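Side-chain contacts in antigen 43 (PDB 4KH3), which is an autotransporter adhesin that self-associates between Escherichia coli cells in a Velcro-like manner, making them clump and probably supporting biofilm formation: residues T38-G43 with D47-G52; L424-G429 with G450-S455; T277-A282 with R313-G318; I129-L134 with W177-A182. One frame throughout, in Å; residues are numbered along the deposited sequence.

In the fold
The four contacts follow one another along an elongated parallel beta-helix in the order 1, 4, 3, 2. Interactions 1 and 2 lie furthest apart, their centres about 78 Å from each other on opposite sides of the chain's centre. Interactions 1 and 4 lie on the same side of that centre, with nearest atoms about 13 Å apart; from interaction 3, the nearest atoms of interactions 4 and 2 are about 23 and 18 Å away. Interactions 3 and 4 join turns at the surface by polar side chains, interaction 1 ties up a long loop, and interaction 2 reaches the apolar interior. A malonate ion, probably from crystallisation, lies about 4 Å from the Leu40 side chain of interaction 1.

Interaction 1. Residues T38-G43 with D47-G52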
loop_
_atom_site.group_PDB
_atom_site.type_symbol
_atom_site.label_atom_id
_atom_site.label_comp_id
_atom_site.label_asym_id
_atom_site.label_seq_id
_atom_site.Cartn_x
_atom_site.Cartn_y
_atom_site.Cartn_z
ATOM N N THR A 38 8.438 -41.943 -13.116
ATOM C CA THR A 38 7.682 -42.829 -12.259
ATOM C C THR A 38 8.088 -42.564 -10.819
ATOM O O THR A 38 9.185 -42.058 -10.570
ATOM C CB THR A 38 7.949 -44.319 -12.604
ATOM O OG1 THR A 38 7.135 -45.158 -11.780
ATOM C CG2 THR A 38 9.412 -44.674 -12.381
ATOM N N GLY A 39 7.195 -42.890 -9.881
ATOM C CA GLY A 39 7.467 -42.762 -8.462
ATOM C C GLY A 39 6.538 -41.779 -7.781
ATOM O O GLY A 39 6.506 -41.706 -6.556
ATOM N N LEU A 40 5.789 -41.014 -8.571
ATOM C CA LEU A 40 4.855 -40.027 -8.026
ATOM C C LEU A 40 3.462 -40.189 -8.652
ATOM O O LEU A 40 2.650 -39.251 -8.664
ATOM C CB LEU A 40 5.378 -38.597 -8.252
ATOM C CG LEU A 40 4.877 -37.522 -7.276
ATOM C CD1 LEU A 40 5.406 -37.770 -5.880
ATOM C CD2 LEU A 40 5.250 -36.129 -7.743
ATOM N N GLU A 41 3.197 -41.374 -9.195
ATOM C CA GLU A 41 1.900 -41.651 -9.828
ATOM C C GLU A 41 0.729 -41.279 -8.923
ATOM O O GLU A 41 -0.271 -40.747 -9.396
ATOM C CB GLU A 41 1.785 -43.125 -10.243
ATOM C CG GLU A 41 2.580 -43.509 -11.495
ATOM C CD GLU A 41 4.011 -43.925 -11.188
ATOM O OE1 GLU A 41 4.677 -44.443 -12.104
ATOM O OE2 GLU A 41 4.467 -43.748 -10.035
ATOM N N LEU A 42 0.871 -41.530 -7.622
ATOM C CA LEU A 42 -0.225 -41.304 -6.684
ATOM C C LEU A 42 -0.182 -39.916 -6.061
ATOM O O LEU A 42 -1.033 -39.561 -5.236
ATOM C CB LEU A 42 -0.215 -42.376 -5.594
ATOM C CG LEU A 42 -0.191 -43.806 -6.137
ATOM C CD1 LEU A 42 -0.227 -44.814 -5.002
ATOM C CD2 LEU A 42 -1.350 -44.025 -7.100
ATOM N N GLY A 43 0.814 -39.132 -6.450
ATOM C CA GLY A 43 0.935 -37.779 -5.949
ATOM C C GLY A 43 1.601 -37.680 -4.593
ATOM O O GLY A 43 1.780 -38.669 -3.890
ATOM N N ASP A 47 1.316 -42.156 0.420
ATOM C CA ASP A 47 2.523 -42.780 0.931
ATOM C C ASP A 47 2.564 -44.205 0.395
ATOM O O ASP A 47 3.160 -45.093 0.998
ATOM C CB ASP A 47 2.493 -42.792 2.454
ATOM C CG ASP A 47 1.171 -43.302 2.997
ATOM O OD1 ASP A 47 0.155 -43.221 2.261
ATOM O OD2 ASP A 47 1.144 -43.784 4.150
ATOM N N GLU A 48 1.910 -44.412 -0.744
ATOM C CA GLU A 48 1.886 -45.711 -1.399
ATOM C C GLU A 48 2.716 -45.745 -2.682
ATOM O O GLU A 48 2.817 -46.798 -3.317
ATOM C CB GLU A 48 0.450 -46.091 -1.748
ATOM C CG GLU A 48 -0.529 -45.991 -0.596
ATOM C CD GLU A 48 -0.756 -47.325 0.079
ATOM O OE1 GLU A 48 -1.930 -47.756 0.141
ATOM O OE2 GLU A 48 0.237 -47.939 0.541
ATOM N N ASN A 49 3.279 -44.606 -3.085
ATOM C CA ASN A 49 4.067 -44.554 -4.319
ATOM C C ASN A 49 5.218 -45.550 -4.304
ATOM O O ASN A 49 5.772 -45.849 -3.247
ATOM C CB ASN A 49 4.639 -43.156 -4.561
ATOM C CG ASN A 49 3.599 -42.164 -5.024
ATOM O OD1 ASN A 49 3.041 -42.289 -6.122
ATOM N ND2 ASN A 49 3.348 -41.149 -4.199
ATOM N N THR A 50 5.576 -46.059 -5.478
ATOM C CA THR A 50 6.743 -46.930 -5.618
ATOM C C THR A 50 7.509 -46.517 -6.853
ATOM O O THR A 50 6.908 -46.040 -7.818
ATOM C CB THR A 50 6.352 -48.425 -5.771
ATOM O OG1 THR A 50 5.465 -48.596 -6.894
ATOM C CG2 THR A 50 5.690 -48.938 -4.499
ATOM N N GLY A 51 8.824 -46.709 -6.842
ATOM C CA GLY A 51 9.642 -46.377 -8.002
ATOM C C GLY A 51 10.315 -45.018 -7.867
ATOM O O GLY A 51 10.032 -44.260 -6.939
ATOM N N GLY A 52 11.208 -44.708 -8.800
ATOM C CA GLY A 52 11.918 -43.447 -8.782
ATOM C C GLY A 52 13.429 -43.618 -8.747
ATOM O O GLY A 52 13.946 -44.745 -8.705
HETATM O O HOH W 1 8.208 -43.249 -5.200
HETATM O O HOH W 2 3.988 -44.421 -7.437
#
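Gly39 and Gly51 bring the two irregular segments together, their CA atoms 4.2 Å apart, and Gly39 CA makes a CH...O contact with Thr50 O at 3.4 Å. Both glycines have positive phi, and at Gly39 the carbonyl of Gly51 sits where a side chain would begin. Water 1 bridges the pair, donating to Gly39 O and Gly51 O. Beyond them Leu40 to Gly43 form a type I turn, which the amide of Asn49 clasps through two backbone bonds. Asn49 OD1 accepts from Leu42 N at 2.7 Å, on a lone pair in the carbonyl plane (N-H...O 159°). Asn49 ND2 gives to Gly43 O at 3.0 Å; that oxygen lies in the amide plane, although ND2 stands 40° above the carbonyl plane of Gly43. An amide suits the place because it offers acceptor and donor together. Glu41, bent at chi2 (88°), curls back to take Thr38 OG1 on OE1, 2.6 Å away, and Gly39 N on OE2. Water 2 sits between Glu41 OE2 and Asn49 OD1 and accepts from Thr50 N. The loop leaves strand 35-36 and returns as strand 52-55; Thr38 and Leu40 are backbone hydrogen-bonded to Arg71 and Asn69, Gly52 to Asp23 and Gln25.

Interaction 2. Residues L424-G429 with G450-S455; sequences LTIREG and GTLTVS
Ile426 and Leu452 meet inside a parallel beta-helix, where strands of different faces turn their apolar side chains into a common core. The apolar contact is made by branch ends: Ile426 CD1 lies 3.7 Å from Leu452 CD2 and 4.0 Å from Leu452 CD1, and the two side chains cross at about a right angle. With CG anti to the backbone N (chi1 170°), Leu452 sends both methyls of its fork to the single CD1 of Ile426. Branched aliphatic side chains suit this largely apolar interior. Both also touch the small Ala431, and Leu452 packs on Leu471 of strand 469-474.

The polar contacts lie at the bend, where strand 423-426 turns through Gly429 into strand 431-434, the neighbour against which strand 451-455 is stacked; this brings Gly429 close to Gly450. Gly429 has a positive phi, easily adopted without a side chain. Asp430 OD1 nearby accepts from Thr451 N. Water 3 joins the glycines, donating to Gly429 O at 2.9 Å and accepting from Gly450 N at 2.8 Å. At Gly450 even a CB would run into Gly429 O, which receives a CH...O contact from Gly450 CA at 3.1 Å, with 162° at the hydrogen.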
loop_
_atom_site.group_PDB
_atom_site.type_symbol
_atom_site.label_atom_id
_atom_site.label_comp_id
_atom_site.label_asym_id
_atom_site.label_seq_id
_atom_site.Cartn_x
_atom_site.Cartn_y
_atom_site.Cartn_z
ATOM N N LEU A 424 -19.041 35.901 -0.112
ATOM C CA LEU A 424 -18.548 34.767 -0.883
ATOM C C LEU A 424 -17.894 35.312 -2.152
ATOM O O LEU A 424 -18.533 36.010 -2.930
ATOM C CB LEU A 424 -19.706 33.838 -1.232
ATOM C CG LEU A 424 -19.403 32.617 -2.100
ATOM C CD1 LEU A 424 -18.340 31.767 -1.441
ATOM C CD2 LEU A 424 -20.668 31.795 -2.350
ATOM N N THR A 425 -16.617 35.019 -2.360
ATOM C CA THR A 425 -15.889 35.672 -3.441
ATOM C C THR A 425 -15.084 34.712 -4.312
ATOM O O THR A 425 -14.389 33.826 -3.814
ATOM C CB THR A 425 -14.968 36.816 -2.922
ATOM O OG1 THR A 425 -14.330 37.456 -4.031
ATOM C CG2 THR A 425 -13.893 36.284 -2.001
ATOM N N ILE A 426 -15.199 34.907 -5.623
ATOM C CA ILE A 426 -14.419 34.171 -6.605
ATOM C C ILE A 426 -13.533 35.175 -7.328
ATOM O O ILE A 426 -14.027 36.104 -7.961
ATOM C CB ILE A 426 -15.322 33.448 -7.621
ATOM C CG1 ILE A 426 -16.042 32.274 -6.954
ATOM C CG2 ILE A 426 -14.500 32.949 -8.818
ATOM C CD1 ILE A 426 -17.207 32.645 -6.073
ATOM N N ARG A 427 -12.225 35.003 -7.229
ATOM C CA ARG A 427 -11.314 36.026 -7.711
ATOM C C ARG A 427 -10.407 35.581 -8.860
ATOM O O ARG A 427 -9.781 36.413 -9.526
ATOM C CB ARG A 427 -10.469 36.528 -6.546
ATOM C CG ARG A 427 -11.301 37.023 -5.377
ATOM C CD ARG A 427 -10.430 37.595 -4.270
ATOM N NE ARG A 427 -9.529 38.626 -4.776
ATOM C CZ ARG A 427 -8.262 38.753 -4.401
ATOM N NH1 ARG A 427 -7.744 37.917 -3.509
ATOM N NH2 ARG A 427 -7.509 39.717 -4.915
ATOM N N GLU A 428 -10.351 34.279 -9.107
ATOM C CA GLU A 428 -9.316 33.715 -9.969
ATOM C C GLU A 428 -9.693 32.288 -10.375
ATOM O O GLU A 428 -10.045 31.474 -9.531
ATOM C CB GLU A 428 -7.993 33.719 -9.200
ATOM C CG GLU A 428 -6.761 33.326 -9.985
ATOM C CD GLU A 428 -5.518 33.291 -9.102
ATOM O OE1 GLU A 428 -5.612 33.721 -7.929
ATOM O OE2 GLU A 428 -4.453 32.833 -9.574
ATOM N N GLY A 429 -9.636 31.991 -11.670
ATOM C CA GLY A 429 -10.037 30.689 -12.174
ATOM C C GLY A 429 -11.525 30.385 -12.050
ATOM O O GLY A 429 -12.363 31.279 -11.994
ATOM N N GLY A 450 -12.398 33.711 -14.977
ATOM C CA GLY A 450 -12.951 32.377 -14.867
ATOM C C GLY A 450 -14.466 32.343 -14.849
ATOM O O GLY A 450 -15.133 33.360 -15.010
ATOM N N THR A 451 -15.014 31.155 -14.643
ATOM C CA THR A 451 -16.450 30.979 -14.617
ATOM C C THR A 451 -16.908 30.459 -13.264
ATOM O O THR A 451 -16.397 29.455 -12.772
ATOM C CB THR A 451 -16.891 29.992 -15.698
ATOM O OG1 THR A 451 -16.523 30.506 -16.981
ATOM C CG2 THR A 451 -18.393 29.764 -15.644
ATOM N N LEU A 452 -17.864 31.158 -12.661
ATOM C CA LEU A 452 -18.542 30.654 -11.487
ATOM C C LEU A 452 -19.799 29.959 -11.947
ATOM O O LEU A 452 -20.690 30.588 -12.495
ATOM C CB LEU A 452 -18.900 31.788 -10.528
ATOM C CG LEU A 452 -19.822 31.429 -9.357
ATOM C CD1 LEU A 452 -19.275 30.260 -8.563
ATOM C CD2 LEU A 452 -20.010 32.634 -8.450
ATOM N N THR A 453 -19.855 28.651 -11.746
ATOM C CA THR A 453 -21.051 27.887 -12.046
ATOM C C THR A 453 -21.827 27.650 -10.764
ATOM O O THR A 453 -21.274 27.184 -9.774
ATOM C CB THR A 453 -20.720 26.495 -12.634
ATOM O OG1 THR A 453 -19.945 26.633 -13.831
ATOM C CG2 THR A 453 -22.013 25.710 -12.930
ATOM N N VAL A 454 -23.110 27.976 -10.786
ATOM C CA VAL A 454 -24.005 27.598 -9.710
ATOM C C VAL A 454 -24.927 26.517 -10.260
ATOM O O VAL A 454 -25.650 26.749 -11.224
ATOM C CB VAL A 454 -24.832 28.797 -9.232
ATOM C CG1 VAL A 454 -25.803 28.377 -8.146
ATOM C CG2 VAL A 454 -23.914 29.901 -8.741
ATOM N N SER A 455 -24.890 25.328 -9.667
ATOM C CA SER A 455 -25.656 24.207 -10.202
ATOM C C SER A 455 -26.554 23.525 -9.173
ATOM O O SER A 455 -26.077 23.026 -8.153
ATOM C CB SER A 455 -24.720 23.174 -10.837
ATOM O OG SER A 455 -25.429 22.005 -11.212
HETATM O O HOH W 3 -12.225 34.156 -12.261
#

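Interaction 3. Residues T277-A282 with R313-G318; sequences TNRLGA and RVDDGG
Arg279 and Asp315 meet edge to edge: the carboxylate lies at the rim of the guanidinium, nearly in its plane, the two planes only 12° apart. Water 4 occupies another part of the same rim, 2.9 Å from Arg279 NH1, and Asp315 OD2 likewise lies in plane at the edge of the Arg313 guanidinium. Arg279 NH2 and Asp315 OD2 form a salt bridge modelled at 2.4 Å, shorter than such bonds normally are, so the exact distance is doubtful. The bridge is one-pronged, for Arg279 NH1 stands 4.1 Å from Asp315 OD2. The other oxygen, Asp315 OD1, pairs with Arg313 NE at 2.5 Å, a value to be read with equal caution.

Arginine suits the first position because its chain, extended from CG to NE, carries charge across from the hairpin turn that joins strands 273-278 and 281-286. That type I turn, Asn278 to Gly281, is braced by an Asx turn in which Asn278 OD1 accepts from Leu280 N at 2.8 Å. Beside the charges Leu280 CD1 rests 4.2 Å from Arg313 CB, and both side chains touch Val294, as does Arg279.

Glu296 OE1 makes a second salt bridge to Arg279 NH2 and comes close to Asp315 OD2. One aspartate thus serves two arginines, which would be expected to favour its ionised form and to offset the closeness of Glu296, which acts the other way.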
loop_
_atom_site.group_PDB
_atom_site.type_symbol
_atom_site.label_atom_id
_atom_site.label_comp_id
_atom_site.label_asym_id
_atom_site.label_seq_id
_atom_site.Cartn_x
_atom_site.Cartn_y
_atom_site.Cartn_z
ATOM N N THR A 277 12.740 7.624 14.158
ATOM C CA THR A 277 13.239 8.960 13.844
ATOM C C THR A 277 12.947 9.300 12.404
ATOM O O THR A 277 13.010 8.447 11.527
ATOM C CB THR A 277 14.761 9.071 14.044
ATOM O OG1 THR A 277 15.399 7.945 13.415
ATOM C CG2 THR A 277 15.098 9.079 15.521
ATOM N N ASN A 278 12.625 10.552 12.150
ATOM C CA ASN A 278 12.536 11.005 10.777
ATOM C C ASN A 278 13.504 12.157 10.619
ATOM O O ASN A 278 14.348 12.381 11.495
ATOM C CB ASN A 278 11.102 11.392 10.398
ATOM C CG ASN A 278 10.466 12.347 11.393
ATOM O OD1 ASN A 278 11.092 13.310 11.849
ATOM N ND2 ASN A 278 9.201 12.088 11.729
ATOM N N ARG A 279 13.372 12.903 9.530
ATOM C CA ARG A 279 14.307 13.982 9.250
ATOM C C ARG A 279 14.125 15.159 10.210
ATOM O O ARG A 279 14.877 16.125 10.162
ATOM C CB ARG A 279 14.177 14.443 7.795
ATOM C CG ARG A 279 12.818 15.014 7.412
ATOM C CD ARG A 279 12.918 15.678 6.050
ATOM N NE ARG A 279 11.630 15.953 5.426
ATOM C CZ ARG A 279 10.907 17.047 5.651
ATOM N NH1 ARG A 279 11.334 17.967 6.508
ATOM N NH2 ARG A 279 9.745 17.217 5.027
ATOM N N LEU A 280 13.132 15.071 11.088
ATOM C CA LEU A 280 12.900 16.123 12.063
ATOM C C LEU A 280 13.168 15.645 13.481
ATOM O O LEU A 280 12.978 16.393 14.434
ATOM C CB LEU A 280 11.472 16.657 11.955
ATOM C CG LEU A 280 11.164 17.454 10.688
ATOM C CD1 LEU A 280 9.840 18.205 10.817
ATOM C CD2 LEU A 280 12.305 18.420 10.380
ATOM N N GLY A 281 13.606 14.399 13.623
ATOM C CA GLY A 281 13.952 13.869 14.934
ATOM C C GLY A 281 13.051 12.724 15.347
ATOM O O GLY A 281 12.400 12.094 14.508
ATOM N N ALA A 282 13.013 12.452 16.644
ATOM C CA ALA A 282 12.173 11.386 17.178
ATOM C C ALA A 282 10.716 11.676 16.876
ATOM O O ALA A 282 10.306 12.834 16.811
ATOM C CB ALA A 282 12.377 11.239 18.673
ATOM N N ARG A 313 4.038 17.346 10.445
ATOM C CA ARG A 313 4.485 18.056 9.250
ATOM C C ARG A 313 3.841 17.411 8.006
ATOM O O ARG A 313 3.978 16.213 7.768
ATOM C CB ARG A 313 6.013 18.052 9.184
ATOM C CG ARG A 313 6.597 18.662 7.935
ATOM C CD ARG A 313 6.446 20.161 7.918
ATOM N NE ARG A 313 6.864 20.703 6.632
ATOM C CZ ARG A 313 6.615 21.941 6.219
ATOM N NH1 ARG A 313 5.939 22.779 6.997
ATOM N NH2 ARG A 313 7.036 22.333 5.017
ATOM N N VAL A 314 3.086 18.188 7.242
ATOM C CA VAL A 314 2.418 17.639 6.073
ATOM C C VAL A 314 2.982 18.265 4.811
ATOM O O VAL A 314 2.616 19.384 4.453
ATOM C CB VAL A 314 0.909 17.874 6.122
ATOM C CG1 VAL A 314 0.212 17.019 5.080
ATOM C CG2 VAL A 314 0.366 17.567 7.520
ATOM N N ASP A 315 3.872 17.537 4.141
ATOM C CA ASP A 315 4.559 18.061 2.969
ATOM C C ASP A 315 4.084 17.458 1.679
ATOM O O ASP A 315 3.064 16.787 1.631
ATOM C CB ASP A 315 6.061 17.842 3.070
ATOM C CG ASP A 315 6.699 18.789 4.026
ATOM O OD1 ASP A 315 5.989 19.721 4.457
ATOM O OD2 ASP A 315 7.893 18.613 4.344
ATOM N N ASP A 316 4.869 17.696 0.637
ATOM C CA ASP A 316 4.475 17.371 -0.717
ATOM C C ASP A 316 4.077 15.908 -0.855
ATOM O O ASP A 316 4.913 15.021 -0.747
ATOM C CB ASP A 316 5.605 17.714 -1.687
ATOM C CG ASP A 316 5.146 17.704 -3.134
ATOM O OD1 ASP A 316 3.919 17.835 -3.369
ATOM O OD2 ASP A 316 6.006 17.564 -4.031
ATOM N N GLY A 317 2.791 15.668 -1.089
ATOM C CA GLY A 317 2.292 14.319 -1.244
ATOM C C GLY A 317 1.867 13.693 0.072
ATOM O O GLY A 317 1.406 12.551 0.106
ATOM N N GLY A 318 2.024 14.438 1.162
ATOM C CA GLY A 318 1.543 13.990 2.455
ATOM C C GLY A 318 0.067 14.283 2.683
ATOM O O GLY A 318 -0.470 15.284 2.193
HETATM O O HOH W 4 9.739 20.413 6.656
#

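Interaction 4. Residues I129-L134 with W177-A182; sequences IKHGGL and WSSGMA
His131 and Ser179 are joined by one hydrogen bond, His131 NE2 to Ser179 OG at 2.9 Å, in which either atom could be the donor. The hydroxyl comes to the edge of the imidazole, near the ring plane, but displaced toward CD2: His131 CD2 is 3.2 Å from Ser179 OG and His131 CE1 4.1 Å from it, so the bond is skewed and not aimed straight out from NE2. Ser179 CB follows at the same edge, 3.4 Å from His131 NE2, and the serine addresses the rim of the ring without stacking on it.

A second bond grips the same hydroxyl, for Ser179 OG is also hydrogen-bonded to Gly160 O. This would help fix the rotation of the serine hydroxyl. A short hydroxyl suits the position, able to serve two partners close to the backbone, whereas the longer imidazole supplies the reach from the other turn.

Further out, two tight turns present these side chains. His131 belongs to a type II turn closed by Gly133 N to Lys130 O at 2.8 Å, with Gly132 taking the positive phi of 73° that such a turn needs at its third position. Ser179 stands third in a type I turn closed by Gly180 N to Trp177 O at 2.7 Å.

Strands 126-129, 156-159 and 173-176 precede the His131 turn, Gly160 and the Ser179 turn, and lie side by side in that order. The turns stack along a parallel beta-helix, and here the histidine reaches past the intervening coil.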
loop_
_atom_site.group_PDB
_atom_site.type_symbol
_atom_site.label_atom_id
_atom_site.label_comp_id
_atom_site.label_asym_id
_atom_site.label_seq_id
_atom_site.Cartn_x
_atom_site.Cartn_y
_atom_site.Cartn_z
ATOM N N ILE A 129 9.869 -25.747 2.064
ATOM C CA ILE A 129 10.934 -26.041 3.005
ATOM C C ILE A 129 10.309 -26.413 4.325
ATOM O O ILE A 129 9.761 -25.558 5.012
ATOM C CB ILE A 129 11.833 -24.830 3.227
ATOM C CG1 ILE A 129 12.346 -24.293 1.887
ATOM C CG2 ILE A 129 12.994 -25.189 4.148
ATOM C CD1 ILE A 129 12.818 -22.887 1.991
ATOM N N LYS A 130 10.396 -27.691 4.686
ATOM C CA LYS A 130 9.793 -28.157 5.931
ATOM C C LYS A 130 10.670 -27.753 7.092
ATOM O O LYS A 130 11.782 -27.260 6.883
ATOM C CB LYS A 130 9.623 -29.683 5.935
ATOM C CG LYS A 130 9.285 -30.303 4.576
ATOM C CD LYS A 130 7.937 -29.833 4.034
ATOM C CE LYS A 130 6.802 -30.031 5.033
ATOM N NZ LYS A 130 5.509 -29.476 4.502
ATOM N N HIS A 131 10.168 -27.973 8.305
ATOM C CA HIS A 131 10.941 -27.782 9.527
ATOM C C HIS A 131 12.321 -28.415 9.398
ATOM O O HIS A 131 12.445 -29.537 8.917
ATOM C CB HIS A 131 10.210 -28.409 10.714
ATOM C CG HIS A 131 8.907 -27.751 11.042
ATOM N ND1 HIS A 131 7.729 -28.455 11.164
ATOM C CD2 HIS A 131 8.595 -26.454 11.278
ATOM C CE1 HIS A 131 6.748 -27.623 11.465
ATOM N NE2 HIS A 131 7.247 -26.402 11.534
ATOM N N GLY A 132 13.349 -27.678 9.806
ATOM C CA GLY A 132 14.716 -28.143 9.712
ATOM C C GLY A 132 15.283 -28.162 8.304
ATOM O O GLY A 132 16.437 -28.549 8.110
ATOM N N GLY A 133 14.476 -27.770 7.318
ATOM C CA GLY A 133 14.926 -27.726 5.938
ATOM C C GLY A 133 15.676 -26.430 5.680
ATOM O O GLY A 133 15.478 -25.458 6.409
ATOM N N LEU A 134 16.530 -26.409 4.658
ATOM C CA LEU A 134 17.269 -25.189 4.316
ATOM C C LEU A 134 17.286 -24.943 2.811
ATOM O O LEU A 134 17.519 -25.866 2.011
ATOM C CB LEU A 134 18.713 -25.231 4.863
ATOM C CG LEU A 134 19.682 -24.119 4.421
ATOM C CD1 LEU A 134 19.329 -22.750 5.013
ATOM C CD2 LEU A 134 21.142 -24.460 4.723
ATOM N N TRP A 177 5.811 -19.468 6.842
ATOM C CA TRP A 177 4.876 -19.984 7.827
ATOM C C TRP A 177 5.359 -19.589 9.210
ATOM O O TRP A 177 6.520 -19.216 9.374
ATOM C CB TRP A 177 4.704 -21.497 7.664
ATOM C CG TRP A 177 4.247 -21.832 6.279
ATOM C CD1 TRP A 177 4.947 -22.509 5.315
ATOM C CD2 TRP A 177 3.005 -21.451 5.675
ATOM N NE1 TRP A 177 4.209 -22.587 4.156
ATOM C CE2 TRP A 177 3.008 -21.948 4.354
ATOM C CE3 TRP A 177 1.880 -20.744 6.127
ATOM C CZ2 TRP A 177 1.934 -21.766 3.485
ATOM C CZ3 TRP A 177 0.814 -20.558 5.260
ATOM C CH2 TRP A 177 0.850 -21.067 3.955
ATOM N N SER A 178 4.469 -19.647 10.194
ATOM C CA SER A 178 4.765 -19.150 11.546
ATOM C C SER A 178 6.040 -19.735 12.161
ATOM O O SER A 178 6.715 -19.082 12.954
ATOM C CB SER A 178 3.580 -19.397 12.478
ATOM O OG SER A 178 3.395 -20.783 12.682
ATOM N N SER A 179 6.377 -20.957 11.780
ATOM C CA SER A 179 7.585 -21.596 12.299
ATOM C C SER A 179 8.805 -21.240 11.459
ATOM O O SER A 179 9.933 -21.522 11.844
ATOM C CB SER A 179 7.415 -23.112 12.261
ATOM O OG SER A 179 7.219 -23.546 10.918
ATOM N N GLY A 180 8.570 -20.660 10.288
ATOM C CA GLY A 180 9.634 -20.452 9.328
ATOM C C GLY A 180 10.472 -19.205 9.562
ATOM O O GLY A 180 10.094 -18.282 10.296
ATOM N N MET A 181 11.625 -19.169 8.907
ATOM C CA MET A 181 12.482 -18.001 8.966
ATOM C C MET A 181 13.159 -17.685 7.622
ATOM O O MET A 181 13.754 -18.557 6.983
ATOM C CB MET A 181 13.472 -18.171 10.119
ATOM C CG MET A 181 14.938 -18.273 9.752
ATOM S SD MET A 181 15.643 -16.632 9.604
ATOM C CE MET A 181 14.497 -15.730 10.635
ATOM N N ALA A 182 13.040 -16.438 7.179
ATOM C CA ALA A 182 13.740 -16.020 5.967
ATOM C C ALA A 182 14.800 -14.977 6.267
ATOM O O ALA A 182 14.494 -13.909 6.794
ATOM C CB ALA A 182 12.781 -15.495 4.929
#